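PDB 4P1L: TRAP dicarboxylate transporter, DctP subunit from Chromohalobacter salexigens, which binds D-glucuronate in vitro and is probably the solute-binding component of a tripartite ATP-independent periplasmic (TRAP) transport system that carries solutes into the cytoplasm. Local coordinates for residues N100-P105 / I231-L236; G120-R125 / E315-D320; S139-G144 / K263-L268; S143-L148 / L226-I231. One frame throughout, in Å; residues are numbered along the deposited sequence. Where two conformers were deposited one is given.

How the interactions relate
Interactions 1, 3 and 4 line two chain crossings between the five-stranded sheet, which holds strands 135-141 and 234-239, and the four-stranded sheet, which holds strands 146-150 and 223-230. Ser143 and Gly144 are common to interactions 3 and 4, and Ile231 to interactions 1 and 4; the centres of 1 and 4 lie about 11 Å apart, and both touch the glucuronate. Interaction 3 stands one layer behind the ligand. Interaction 2, at the surface, lies about 12 Å from interaction 1 by centres and reaches it through Val101, Leu317 and Val318. Along the chain, 3 and 4 are both nested inside 2. This arrangement is consistent with two lobes joined beside the sugar.

Interaction 1. Residues N100-P105 / I231-L236; sequences NVLSLP and ILPECL. With BDP (beta-D-glucopyranuronic acid), chain C.
Leu102 and Pro233 make the main apolar contact. The leucine methyl CD1 lies against the proline ring, 4.0 Å from Pro233 CD, and the two side chains cross obliquely. With CG of Leu102 anti to the carbonyl carbon (chi1 -60°), the branch extends beside the ring. Leu232 adds its methyl CD2, which stands 3.3 Å from Leu102 O and 3.7 Å from Ser103 OG. That hydroxyl finds its hydrogen-bond partner in Tyr174 of helix 172-181, so the methyl merely covers it. Branched leucines and a rigid proline suit this buried seam, where the direct contacts are made largely by apolar carbons.

The residues 231-233 carry the chain from strand 223-230 to strand 234-239, and the turn 100-105 packs on this crossing between two sheets, as expected of the two-lobed type II periplasmic binding-protein fold.

Polar linkage is indirect. One water donates to Leu102 O at 2.9 Å and to Leu104 O at 2.8 Å, and accepts a weak bond from Ile231 N at 3.4 Å. Ile231 O is buried without a partner.

Glu234, whose side chain starts away from 100-105, serves the ligand. Its OE2 accepts the sugar hydroxyl O2 at 2.6 Å and also a bond from Asn88, while its OE1 is held by Asn86.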
loop_
_atom_site.group_PDB
_atom_site.type_symbol
_atom_site.label_atom_id
_atom_site.label_comp_id
_atom_site.label_asym_id
_atom_site.label_seq_id
_atom_site.Cartn_x
_atom_site.Cartn_y
_atom_site.Cartn_z
ATOM N N ASN A 100 0.049 -11.917 1.299
ATOM C CA ASN A 100 1.395 -11.751 1.861
ATOM C C ASN A 100 2.495 -11.808 0.811
ATOM O O ASN A 100 3.583 -11.275 1.021
ATOM C CB ASN A 100 1.711 -12.800 2.928
ATOM C CG ASN A 100 1.195 -12.415 4.278
ATOM O OD1 ASN A 100 1.472 -11.325 4.762
ATOM N ND2 ASN A 100 0.384 -13.290 4.876
ATOM N N VAL A 101 2.214 -12.440 -0.324
ATOM C CA VAL A 101 3.223 -12.517 -1.379
ATOM C C VAL A 101 3.651 -11.117 -1.804
ATOM O O VAL A 101 4.820 -10.888 -2.104
ATOM C CB VAL A 101 2.686 -13.306 -2.593
ATOM C CG1 VAL A 101 3.628 -13.189 -3.789
ATOM C CG2 VAL A 101 2.494 -14.779 -2.217
ATOM N N LEU A 102 2.706 -10.176 -1.793
ATOM C CA LEU A 102 2.953 -8.814 -2.231
ATOM C C LEU A 102 3.835 -8.044 -1.265
ATOM O O LEU A 102 4.369 -6.998 -1.613
ATOM C CB LEU A 102 1.622 -8.070 -2.410
ATOM C CG LEU A 102 0.699 -8.700 -3.427
ATOM C CD1 LEU A 102 -0.679 -7.979 -3.393
ATOM C CD2 LEU A 102 1.305 -8.710 -4.824
ATOM N N SER A 103 3.970 -8.561 -0.050
ATOM C CA SER A 103 4.813 -7.935 0.976
ATOM C C SER A 103 6.189 -8.553 1.041
ATOM O O SER A 103 6.985 -8.198 1.904
ATOM C CB SER A 103 4.132 -8.038 2.341
ATOM O OG SER A 103 3.031 -7.161 2.399
ATOM N N LEU A 104 6.496 -9.468 0.126
ATOM C CA LEU A 104 7.872 -9.924 0.039
ATOM C C LEU A 104 8.727 -8.785 -0.516
ATOM O O LEU A 104 8.416 -8.239 -1.580
ATOM C CB LEU A 104 7.970 -11.211 -0.802
ATOM C CG LEU A 104 7.359 -12.486 -0.194
ATOM C CD1 LEU A 104 7.169 -13.602 -1.244
ATOM C CD2 LEU A 104 8.241 -13.013 0.969
ATOM N N PRO A 105 9.787 -8.395 0.213
ATOM C CA PRO A 105 10.609 -7.269 -0.229
ATOM C C PRO A 105 11.212 -7.497 -1.614
ATOM O O PRO A 105 11.688 -8.597 -1.912
ATOM C CB PRO A 105 11.694 -7.155 0.858
ATOM C CG PRO A 105 11.032 -7.747 2.081
ATOM C CD PRO A 105 10.197 -8.888 1.540
ATOM N N ILE A 231 6.930 -2.569 -3.090
ATOM C CA ILE A 231 6.078 -1.978 -4.082
ATOM C C ILE A 231 4.726 -2.674 -3.868
ATOM O O ILE A 231 4.498 -3.816 -4.304
ATOM C CB ILE A 231 6.639 -2.203 -5.491
ATOM C CG1 ILE A 231 7.891 -1.336 -5.676
ATOM C CG2 ILE A 231 5.607 -1.872 -6.518
ATOM C CD1 ILE A 231 8.760 -1.754 -6.854
ATOM N N LEU A 232 3.856 -1.995 -3.128
ATOM C CA LEU A 232 2.624 -2.589 -2.657
ATOM C C LEU A 232 1.450 -2.100 -3.516
ATOM O O LEU A 232 1.187 -0.886 -3.620
ATOM C CB LEU A 232 2.410 -2.241 -1.190
ATOM C CG LEU A 232 3.313 -3.040 -0.215
ATOM C CD1 LEU A 232 3.297 -2.417 1.181
ATOM C CD2 LEU A 232 2.837 -4.498 -0.168
ATOM N N PRO A 233 0.718 -3.038 -4.148
ATOM C CA PRO A 233 -0.541 -2.610 -4.740
ATOM C C PRO A 233 -1.525 -2.187 -3.659
ATOM O O PRO A 233 -1.368 -2.590 -2.500
ATOM C CB PRO A 233 -1.062 -3.888 -5.449
ATOM C CG PRO A 233 0.124 -4.742 -5.624
ATOM C CD PRO A 233 0.958 -4.477 -4.368
ATOM N N GLU A 234 -2.531 -1.396 -4.031
ATOM C CA GLU A 234 -3.692 -1.156 -3.190
ATOM C C GLU A 234 -4.960 -1.500 -3.977
ATOM O O GLU A 234 -4.989 -1.358 -5.197
ATOM C CB GLU A 234 -3.742 0.302 -2.742
ATOM C CG GLU A 234 -2.413 0.819 -2.194
ATOM C CD GLU A 234 -2.569 1.987 -1.219
ATOM O OE1 GLU A 234 -3.651 2.638 -1.224
ATOM O OE2 GLU A 234 -1.603 2.241 -0.464
ATOM N N CYS A 235 -5.999 -1.982 -3.296
ATOM C CA CYS A 235 -7.240 -2.286 -3.977
ATOM C C CYS A 235 -8.246 -1.198 -3.735
ATOM O O CYS A 235 -8.208 -0.506 -2.716
ATOM C CB CYS A 235 -7.827 -3.624 -3.521
ATOM S SG CYS A 235 -8.240 -3.712 -1.757
ATOM N N LEU A 236 -9.164 -1.077 -4.685
ATOM C CA LEU A 236 -10.461 -0.447 -4.484
ATOM C C LEU A 236 -11.430 -1.612 -4.427
ATOM O O LEU A 236 -11.582 -2.336 -5.417
ATOM C CB LEU A 236 -10.812 0.502 -5.623
ATOM C CG LEU A 236 -12.231 1.048 -5.667
ATOM C CD1 LEU A 236 -12.681 1.581 -4.338
ATOM C CD2 LEU A 236 -12.306 2.131 -6.726
HETATM C C1 BDP C . 0.792 4.308 2.637
HETATM C C2 BDP C . -0.466 3.535 2.269
HETATM C C3 BDP C . -1.439 3.628 3.382
HETATM C C4 BDP C . -0.788 3.052 4.600
HETATM C C5 BDP C . 0.523 3.810 4.936
HETATM C C6 BDP C . 1.252 3.232 6.148
HETATM O O2 BDP C . -0.993 4.158 1.109
HETATM O O3 BDP C . -2.600 2.714 3.016
HETATM O O4 BDP C . -1.683 3.116 5.723
HETATM O O5 BDP C . 1.373 3.763 3.833
HETATM O O6A BDP C . 2.524 3.283 6.124
HETATM O O1 BDP C . 1.726 4.186 1.622
HETATM O O6B BDP C . 0.595 2.817 7.125
HETATM O O HOH W 1 7.019 -5.916 -2.283
#

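Interaction 2. Residues G120-R125 / E315-D320; sequences GEIGER and ESLVTD
A salt-bridge network of Glu121, Arg125 and Asp320 joins the first turn of helix 121-132 to the C-terminal helix 315-323. The two short segments run at 149°, roughly antiparallel, with axes 11.4 Å apart, a gap that calls for long side chains. Arg125 spans it. End-on, its NH1 and NH2 both donate to Asp320 OD2, each at 2.9 Å; that oxygen lies in the guanidinium plane, although the carboxylate itself stands nearly perpendicular to it (87°). Side-on, NE reaches Glu121 OE2 at 2.8 Å and NH2 reaches Glu121 OE1 at 2.9 Å, the latter on the syn lone pair.

Beneath the charges, Ile122 CG2 touches Leu317 CD1 at 4.0 Å, and Ile122 CD1 rests 3.9 Å from Asp320 O. Leu317 CG, anti to the backbone N, carries CD1 to the isoleucine and the flank of the arginine, and the same leucine packs inward on Val101.

Replacing Arg125 by a methionine is likely to leave Glu121 and Asp320 as two negative groups without their shared counter-charge. One guanidinium shared by two carboxylates therefore probably offsets their mutual repulsion, and its four bonds fix its rotation.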
loop_
_atom_site.group_PDB
_atom_site.type_symbol
_atom_site.label_atom_id
_atom_site.label_comp_id
_atom_site.label_asym_id
_atom_site.label_seq_id
_atom_site.Cartn_x
_atom_site.Cartn_y
_atom_site.Cartn_z
ATOM N N GLY A 120 -3.237 -8.200 -15.090
ATOM C CA GLY A 120 -3.389 -9.434 -15.828
ATOM C C GLY A 120 -3.867 -10.586 -14.968
ATOM O O GLY A 120 -4.475 -10.400 -13.900
ATOM N N GLU A 121 -3.578 -11.793 -15.439
ATOM C CA GLU A 121 -4.106 -13.001 -14.810
ATOM C C GLU A 121 -3.645 -13.170 -13.372
ATOM O O GLU A 121 -4.406 -13.621 -12.526
ATOM C CB GLU A 121 -3.728 -14.244 -15.633
ATOM C CG GLU A 121 -4.239 -15.541 -15.041
ATOM C CD GLU A 121 -3.302 -16.150 -13.996
ATOM O OE1 GLU A 121 -2.055 -16.024 -14.121
ATOM O OE2 GLU A 121 -3.822 -16.777 -13.039
ATOM N N ILE A 122 -2.404 -12.806 -13.083
ATOM C CA ILE A 122 -1.892 -12.926 -11.724
ATOM C C ILE A 122 -2.728 -12.041 -10.773
ATOM O O ILE A 122 -3.080 -12.462 -9.669
ATOM C CB ILE A 122 -0.405 -12.567 -11.688
ATOM C CG1 ILE A 122 0.412 -13.660 -12.360
ATOM C CG2 ILE A 122 0.074 -12.342 -10.265
ATOM C CD1 ILE A 122 1.886 -13.307 -12.519
ATOM N N GLY A 123 -3.079 -10.834 -11.208
ATOM C CA GLY A 123 -3.928 -9.983 -10.387
ATOM C C GLY A 123 -5.260 -10.649 -10.053
ATOM O O GLY A 123 -5.817 -10.459 -8.958
ATOM N N GLU A 124 -5.788 -11.433 -10.987
ATOM C CA GLU A 124 -7.069 -12.105 -10.761
ATOM C C GLU A 124 -6.958 -13.131 -9.640
ATOM O O GLU A 124 -7.907 -13.342 -8.893
ATOM C CB GLU A 124 -7.587 -12.778 -12.040
ATOM C CG GLU A 124 -8.244 -11.832 -13.033
ATOM C CD GLU A 124 -9.517 -11.176 -12.488
ATOM O OE1 GLU A 124 -10.263 -11.816 -11.711
ATOM O OE2 GLU A 124 -9.760 -10.003 -12.836
ATOM N N ARG A 125 -5.806 -13.788 -9.525
ATOM C CA ARG A 125 -5.614 -14.741 -8.436
ATOM C C ARG A 125 -5.705 -14.007 -7.085
ATOM O O ARG A 125 -6.152 -14.577 -6.093
ATOM C CB ARG A 125 -4.248 -15.406 -8.521
ATOM C CG ARG A 125 -4.103 -16.386 -9.627
ATOM C CD ARG A 125 -2.743 -17.057 -9.555
ATOM N NE ARG A 125 -2.062 -17.034 -10.847
ATOM C CZ ARG A 125 -0.839 -17.506 -11.068
ATOM N NH1 ARG A 125 -0.150 -18.063 -10.078
ATOM N NH2 ARG A 125 -0.310 -17.424 -12.285
ATOM N N GLU A 315 3.918 -21.005 -3.534
ATOM C CA GLU A 315 5.233 -20.934 -4.153
ATOM C C GLU A 315 5.141 -20.531 -5.619
ATOM O O GLU A 315 5.930 -19.723 -6.107
ATOM C CB GLU A 315 5.979 -22.263 -4.048
ATOM C CG GLU A 315 7.390 -22.195 -4.685
ATOM C CD GLU A 315 8.311 -23.285 -4.191
ATOM O OE1 GLU A 315 7.806 -24.247 -3.561
ATOM O OE2 GLU A 315 9.541 -23.167 -4.409
ATOM N N SER A 316 4.189 -21.110 -6.333
ATOM C CA SER A 316 4.069 -20.831 -7.757
ATOM C C SER A 316 3.581 -19.405 -8.042
ATOM O O SER A 316 3.882 -18.835 -9.106
ATOM C CB SER A 316 3.195 -21.899 -8.444
ATOM O OG SER A 316 1.831 -21.755 -8.112
ATOM N N LEU A 317 2.862 -18.810 -7.094
ATOM C CA LEU A 317 2.518 -17.413 -7.199
ATOM C C LEU A 317 3.779 -16.540 -7.065
ATOM O O LEU A 317 3.961 -15.594 -7.827
ATOM C CB LEU A 317 1.477 -17.044 -6.140
ATOM C CG LEU A 317 0.923 -15.626 -6.151
ATOM C CD1 LEU A 317 0.431 -15.212 -7.540
ATOM C CD2 LEU A 317 -0.207 -15.515 -5.101
ATOM N N VAL A 318 4.649 -16.877 -6.114
ATOM C CA VAL A 318 5.922 -16.169 -5.975
ATOM C C VAL A 318 6.758 -16.265 -7.266
ATOM O O VAL A 318 7.231 -15.254 -7.793
ATOM C CB VAL A 318 6.741 -16.707 -4.792
ATOM C CG1 VAL A 318 8.086 -15.987 -4.711
ATOM C CG2 VAL A 318 5.960 -16.561 -3.460
ATOM N N THR A 319 6.924 -17.485 -7.784
ATOM C CA THR A 319 7.758 -17.685 -8.965
ATOM C C THR A 319 7.107 -17.134 -10.228
ATOM O O THR A 319 7.816 -16.633 -11.110
ATOM C CB THR A 319 8.180 -19.169 -9.147
ATOM O OG1 THR A 319 7.027 -19.975 -9.337
ATOM C CG2 THR A 319 8.903 -19.673 -7.938
ATOM N N ASP A 320 5.770 -17.148 -10.307
ATOM C CA ASP A 320 5.110 -16.591 -11.484
ATOM C C ASP A 320 5.341 -15.067 -11.547
ATOM O O ASP A 320 5.591 -14.510 -12.617
ATOM C CB ASP A 320 3.615 -16.905 -11.519
ATOM C CG ASP A 320 3.308 -18.377 -11.884
ATOM O OD1 ASP A 320 4.213 -19.106 -12.351
ATOM O OD2 ASP A 320 2.142 -18.793 -11.697
#

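Interaction 3. Residues S139-G144 / K263-L268; sequences SWFGSG and KEQRAL
Gln265 and Gly142 form the tight, buried part of this contact. The glutamine amide meets both polar atoms of the glycine backbone: Gly142 N donates to Gln265 OE1 at 2.9 Å, and Gln265 NE2 donates to Gly142 O at 3.0 Å, there in the carbonyl plane on a lone pair. Glutamine suits the place because one flat group carries both a donor and an acceptor. Its CG, anti to the backbone N (chi1 -172°), lies over the Phe141 ring, and the bend at chi2 (-90°) then turns the amide to Gly142. Gln265 CG sits above one face of that ring in a CH-pi contact, 3.8 Å from the centroid, and ring and amide planes are only 10° apart, stacked. NE2 is bonded further to Asn38 OD1.

Arg266, partly exposed, marks the looser side. Its extended chain brings NE and NH2 side-on to a single acceptor, Trp140 O, at 3.2 and 3.0 Å. Both nitrogens come from the same face of the carbonyl plane, while the oxygen lies in the guanidinium plane. Beyond these bonds the contact is slight, Arg266 NH2 coming within 3.8 Å of Trp140 CB, and NH1 turns to a salt bridge with Asp119.

Strand 135-141 is the outermost of its five-stranded sheet, where Phe141 pairs with Glu234 of the ligand pocket. Trp140 O and Gly142 N face the other way, toward helix 248-282. Side chains of that helix thus supply the bonds a further strand would have given, satisfying backbone polarity in a buried setting.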
loop_
_atom_site.group_PDB
_atom_site.type_symbol
_atom_site.label_atom_id
_atom_site.label_comp_id
_atom_site.label_asym_id
_atom_site.label_seq_id
_atom_site.Cartn_x
_atom_site.Cartn_y
_atom_site.Cartn_z
ATOM N N SER A 139 -10.604 -2.734 -8.705
ATOM C CA SER A 139 -9.473 -2.178 -9.430
ATOM C C SER A 139 -8.289 -2.029 -8.499
ATOM O O SER A 139 -8.432 -2.154 -7.280
ATOM C CB SER A 139 -9.850 -0.840 -10.049
ATOM O OG SER A 139 -10.156 0.110 -9.048
ATOM N N TRP A 140 -7.119 -1.779 -9.082
ATOM C CA TRP A 140 -5.863 -1.662 -8.324
ATOM C C TRP A 140 -5.289 -0.256 -8.443
ATOM O O TRP A 140 -5.102 0.228 -9.550
ATOM C CB TRP A 140 -4.823 -2.649 -8.839
ATOM C CG TRP A 140 -5.265 -4.069 -8.810
ATOM C CD1 TRP A 140 -5.612 -4.836 -9.880
ATOM C CD2 TRP A 140 -5.393 -4.899 -7.661
ATOM N NE1 TRP A 140 -5.968 -6.093 -9.467
ATOM C CE2 TRP A 140 -5.819 -6.171 -8.112
ATOM C CE3 TRP A 140 -5.166 -4.711 -6.303
ATOM C CZ2 TRP A 140 -6.043 -7.240 -7.247
ATOM C CZ3 TRP A 140 -5.405 -5.787 -5.434
ATOM C CH2 TRP A 140 -5.825 -7.028 -5.917
ATOM N N PHE A 141 -5.024 0.368 -7.299
ATOM C CA PHE A 141 -4.318 1.643 -7.216
ATOM C C PHE A 141 -2.807 1.380 -7.039
ATOM O O PHE A 141 -2.398 0.353 -6.472
ATOM C CB PHE A 141 -4.792 2.466 -6.009
ATOM C CG PHE A 141 -6.173 3.091 -6.138
ATOM C CD1 PHE A 141 -6.958 2.905 -7.251
ATOM C CD2 PHE A 141 -6.681 3.867 -5.101
ATOM C CE1 PHE A 141 -8.238 3.475 -7.330
ATOM C CE2 PHE A 141 -7.939 4.451 -5.188
ATOM C CZ PHE A 141 -8.713 4.242 -6.309
ATOM N N GLY A 142 -1.981 2.325 -7.481
ATOM C CA GLY A 142 -0.558 2.292 -7.197
ATOM C C GLY A 142 -0.148 3.004 -5.912
ATOM O O GLY A 142 -0.849 3.902 -5.438
ATOM N N SER A 143 0.978 2.601 -5.327
ATOM C CA SER A 143 1.528 3.357 -4.207
ATOM C C SER A 143 3.063 3.475 -4.318
ATOM O O SER A 143 3.750 3.576 -3.319
ATOM C CB SER A 143 1.091 2.791 -2.842
ATOM O OG SER A 143 1.749 1.553 -2.506
ATOM N N GLY A 144 3.577 3.453 -5.543
ATOM C CA GLY A 144 5.000 3.654 -5.776
ATOM C C GLY A 144 5.854 2.612 -5.065
ATOM O O GLY A 144 5.423 1.478 -4.787
ATOM N N LYS A 263 -7.469 4.188 -13.271
ATOM C CA LYS A 263 -6.701 4.817 -14.340
ATOM C C LYS A 263 -6.347 6.266 -13.939
ATOM O O LYS A 263 -5.220 6.748 -14.150
ATOM C CB LYS A 263 -7.485 4.772 -15.653
ATOM C CG LYS A 263 -6.702 5.278 -16.854
ATOM C CD LYS A 263 -7.347 4.833 -18.181
ATOM C CE LYS A 263 -6.844 5.640 -19.374
ATOM N NZ LYS A 263 -7.553 6.952 -19.519
ATOM N N GLU A 264 -7.317 6.941 -13.336
ATOM C CA GLU A 264 -7.138 8.328 -12.897
ATOM C C GLU A 264 -6.125 8.366 -11.755
ATOM O O GLU A 264 -5.198 9.175 -11.760
ATOM C CB GLU A 264 -8.462 8.942 -12.421
ATOM C CG GLU A 264 -8.272 10.371 -11.910
ATOM C CD GLU A 264 -9.514 10.992 -11.288
ATOM O OE1 GLU A 264 -10.539 10.307 -11.143
ATOM O OE2 GLU A 264 -9.458 12.185 -10.946
ATOM N N GLN A 265 -6.319 7.485 -10.773
ATOM C CA GLN A 265 -5.422 7.426 -9.627
ATOM C C GLN A 265 -3.966 7.242 -10.052
ATOM O O GLN A 265 -3.067 7.845 -9.471
ATOM C CB GLN A 265 -5.815 6.301 -8.689
ATOM C CG GLN A 265 -5.041 6.325 -7.382
ATOM C CD GLN A 265 -3.750 5.522 -7.396
ATOM O OE1 GLN A 265 -3.507 4.687 -8.265
ATOM N NE2 GLN A 265 -2.923 5.766 -6.414
ATOM N N ARG A 266 -3.714 6.392 -11.042
ATOM C CA ARG A 266 -2.325 6.135 -11.447
ATOM C C ARG A 266 -1.694 7.359 -12.133
ATOM O O ARG A 266 -0.509 7.648 -11.936
ATOM C CB ARG A 266 -2.247 4.905 -12.338
ATOM C CG ARG A 266 -2.709 3.635 -11.625
ATOM C CD ARG A 266 -2.688 2.468 -12.579
ATOM N NE ARG A 266 -3.340 1.289 -12.027
ATOM C CZ ARG A 266 -3.377 0.117 -12.646
ATOM N NH1 ARG A 266 -2.760 -0.059 -13.809
ATOM N NH2 ARG A 266 -3.988 -0.899 -12.072
ATOM N N ALA A 267 -2.494 8.094 -12.895
ATOM C CA ALA A 267 -2.033 9.338 -13.501
ATOM C C ALA A 267 -1.755 10.405 -12.433
ATOM O O ALA A 267 -0.713 11.073 -12.475
ATOM C CB ALA A 267 -3.061 9.855 -14.534
ATOM N N LEU A 268 -2.703 10.585 -11.502
ATOM C CA LEU A 268 -2.543 11.528 -10.389
ATOM C C LEU A 268 -1.337 11.154 -9.537
ATOM O O LEU A 268 -0.609 12.028 -9.021
ATOM C CB LEU A 268 -3.780 11.523 -9.501
ATOM C CG LEU A 268 -5.051 12.079 -10.120
ATOM C CD1 LEU A 268 -6.241 11.908 -9.152
ATOM C CD2 LEU A 268 -4.850 13.551 -10.503
#

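Interaction 4. Residues S143-L148 / L226-I231; sequences SGARSL and LTEHLI. With BDP (beta-D-glucopyranuronic acid), chain C.
Thr227 OG1 is held by two groups: Leu148 N donates to it at 3.1 Å, and His229 ND1 shares a hydrogen bond with it at 2.8 Å. Thr227 OG1 lies between the backbone N and the carbonyl carbon (chi1 49°), which puts it within range of both. A hydroxyl suits this place because it can stand in for a backbone carbonyl opposite Leu148. Ser147 plays the matching part across the gap, its OG accepting from Glu228 N at 2.9 Å.

Two backbone bonds follow, a straight one from Arg146 N to Leu230 O and a more bent one from His229 N to Arg146 O. The latter oxygen also lies over the centre of the His229 ring, 3.3 Å above its plane.

These residues join strand 146-150 to the weakly bonded end of strand 223-230, antiparallel neighbours in the four-stranded sheet of a type II periplasmic binding-protein fold. The two hydroxyls thus appear to take bonds that a regular ladder would give to backbone carbonyls. Where the strands part, Ala145 CB packs on Ile231 CG1 at 3.8 Å.

Arg146 carries the contact to the ligand. Its chain bends at chi3, and NH2 gives a nearly straight bond (169°) to the carboxylate oxygen O6A of the glucuronate at 2.9 Å, while NH1 donates to the ring oxygen O5 at 3.0 Å. A leucine in its place would probably leave O6A and O5 without these donors and Glu206 without its cation. Glu206 OE1 binds both Arg146 NE and His229 NE2, a second-shell tie that is likely to fix the arginine's position.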
loop_
_atom_site.group_PDB
_atom_site.type_symbol
_atom_site.label_atom_id
_atom_site.label_comp_id
_atom_site.label_asym_id
_atom_site.label_seq_id
_atom_site.Cartn_x
_atom_site.Cartn_y
_atom_site.Cartn_z
ATOM N N SER A 143 0.978 2.601 -5.327
ATOM C CA SER A 143 1.528 3.357 -4.207
ATOM C C SER A 143 3.063 3.475 -4.318
ATOM O O SER A 143 3.750 3.576 -3.319
ATOM C CB SER A 143 1.091 2.791 -2.842
ATOM O OG SER A 143 1.749 1.553 -2.506
ATOM N N GLY A 144 3.577 3.453 -5.543
ATOM C CA GLY A 144 5.000 3.654 -5.776
ATOM C C GLY A 144 5.854 2.612 -5.065
ATOM O O GLY A 144 5.423 1.478 -4.787
ATOM N N ALA A 145 7.075 3.017 -4.774
ATOM C CA ALA A 145 7.987 2.241 -3.961
ATOM C C ALA A 145 8.204 2.912 -2.598
ATOM O O ALA A 145 8.306 4.144 -2.492
ATOM C CB ALA A 145 9.303 2.072 -4.687
ATOM N N ARG A 146 8.271 2.091 -1.562
ATOM C CA ARG A 146 8.558 2.568 -0.207
ATOM C C ARG A 146 10.055 2.530 0.096
ATOM O O ARG A 146 10.737 1.529 -0.175
ATOM C CB ARG A 146 7.829 1.728 0.841
ATOM C CG ARG A 146 6.298 1.647 0.602
ATOM C CD ARG A 146 5.615 0.644 1.498
ATOM N NE ARG A 146 5.624 0.983 2.927
ATOM C CZ ARG A 146 4.613 1.536 3.596
ATOM N NH1 ARG A 146 3.485 1.854 2.990
ATOM N NH2 ARG A 146 4.747 1.789 4.894
ATOM N N SER A 147 10.555 3.615 0.676
ATOM C CA SER A 147 11.959 3.725 1.058
ATOM C C SER A 147 12.122 4.184 2.501
ATOM O O SER A 147 11.222 4.818 3.089
ATOM C CB SER A 147 12.686 4.698 0.115
ATOM O OG SER A 147 12.752 4.170 -1.192
ATOM N N LEU A 148 13.286 3.882 3.063
ATOM C CA LEU A 148 13.610 4.225 4.446
ATOM C C LEU A 148 13.867 5.700 4.644
ATOM O O LEU A 148 14.621 6.323 3.887
ATOM C CB LEU A 148 14.892 3.524 4.910
ATOM C CG LEU A 148 14.934 2.041 5.182
ATOM C CD1 LEU A 148 16.399 1.603 5.421
ATOM C CD2 LEU A 148 14.069 1.698 6.378
ATOM N N LEU A 226 16.904 5.758 -0.747
ATOM C CA LEU A 226 16.063 5.090 -1.737
ATOM C C LEU A 226 16.279 3.577 -1.820
ATOM O O LEU A 226 16.668 3.005 -2.865
ATOM C CB LEU A 226 16.253 5.772 -3.102
ATOM C CG LEU A 226 15.614 7.160 -3.187
ATOM C CD1 LEU A 226 16.182 8.006 -4.323
ATOM C CD2 LEU A 226 14.114 7.014 -3.370
ATOM N N THR A 227 15.984 2.910 -0.715
ATOM C CA THR A 227 15.950 1.456 -0.698
ATOM C C THR A 227 14.896 0.833 -1.639
ATOM O O THR A 227 15.134 -0.252 -2.152
ATOM C CB THR A 227 15.734 0.954 0.726
ATOM O OG1 THR A 227 14.633 1.667 1.319
ATOM C CG2 THR A 227 17.015 1.128 1.562
ATOM N N GLU A 228 13.724 1.478 -1.813
ATOM C CA GLU A 228 12.686 1.044 -2.742
ATOM C C GLU A 228 12.391 -0.449 -2.542
ATOM O O GLU A 228 12.296 -1.233 -3.494
ATOM C CB GLU A 228 13.076 1.409 -4.189
ATOM C CG GLU A 228 13.272 2.908 -4.330
ATOM C CD GLU A 228 13.685 3.384 -5.702
ATOM O OE1 GLU A 228 13.243 4.474 -6.118
ATOM O OE2 GLU A 228 14.476 2.703 -6.348
ATOM N N HIS A 229 12.222 -0.799 -1.265
ATOM C CA HIS A 229 12.191 -2.183 -0.797
ATOM C C HIS A 229 10.839 -2.897 -0.894
ATOM O O HIS A 229 10.808 -4.128 -0.844
ATOM C CB HIS A 229 12.711 -2.238 0.644
ATOM C CG HIS A 229 12.045 -1.272 1.573
ATOM N ND1 HIS A 229 12.682 -0.161 2.081
ATOM C CD2 HIS A 229 10.793 -1.257 2.087
ATOM C CE1 HIS A 229 11.843 0.509 2.850
ATOM N NE2 HIS A 229 10.692 -0.143 2.877
ATOM N N LEU A 230 9.753 -2.127 -1.053
ATOM C CA LEU A 230 8.386 -2.649 -1.182
ATOM C C LEU A 230 7.657 -1.853 -2.241
ATOM O O LEU A 230 7.772 -0.633 -2.303
ATOM C CB LEU A 230 7.604 -2.558 0.133
ATOM C CG LEU A 230 8.007 -3.508 1.244
ATOM C CD1 LEU A 230 7.493 -2.990 2.572
ATOM C CD2 LEU A 230 7.540 -4.936 0.953
ATOM N N ILE A 231 6.930 -2.569 -3.090
ATOM C CA ILE A 231 6.078 -1.978 -4.082
ATOM C C ILE A 231 4.726 -2.674 -3.868
ATOM O O ILE A 231 4.498 -3.816 -4.304
ATOM C CB ILE A 231 6.639 -2.203 -5.491
ATOM C CG1 ILE A 231 7.891 -1.336 -5.676
ATOM C CG2 ILE A 231 5.607 -1.872 -6.518
ATOM C CD1 ILE A 231 8.760 -1.754 -6.854
HETATM C C1 BDP C . 0.792 4.308 2.637
HETATM C C2 BDP C . -0.466 3.535 2.269
HETATM C C3 BDP C . -1.439 3.628 3.382
HETATM C C4 BDP C . -0.788 3.052 4.600
HETATM C C5 BDP C . 0.523 3.810 4.936
HETATM C C6 BDP C . 1.252 3.232 6.148
HETATM O O2 BDP C . -0.993 4.158 1.109
HETATM O O3 BDP C . -2.600 2.714 3.016
HETATM O O4 BDP C . -1.683 3.116 5.723
HETATM O O5 BDP C . 1.373 3.763 3.833
HETATM O O6A BDP C . 2.524 3.283 6.124
HETATM O O1 BDP C . 1.726 4.186 1.622
HETATM O O6B BDP C . 0.595 2.817 7.125
#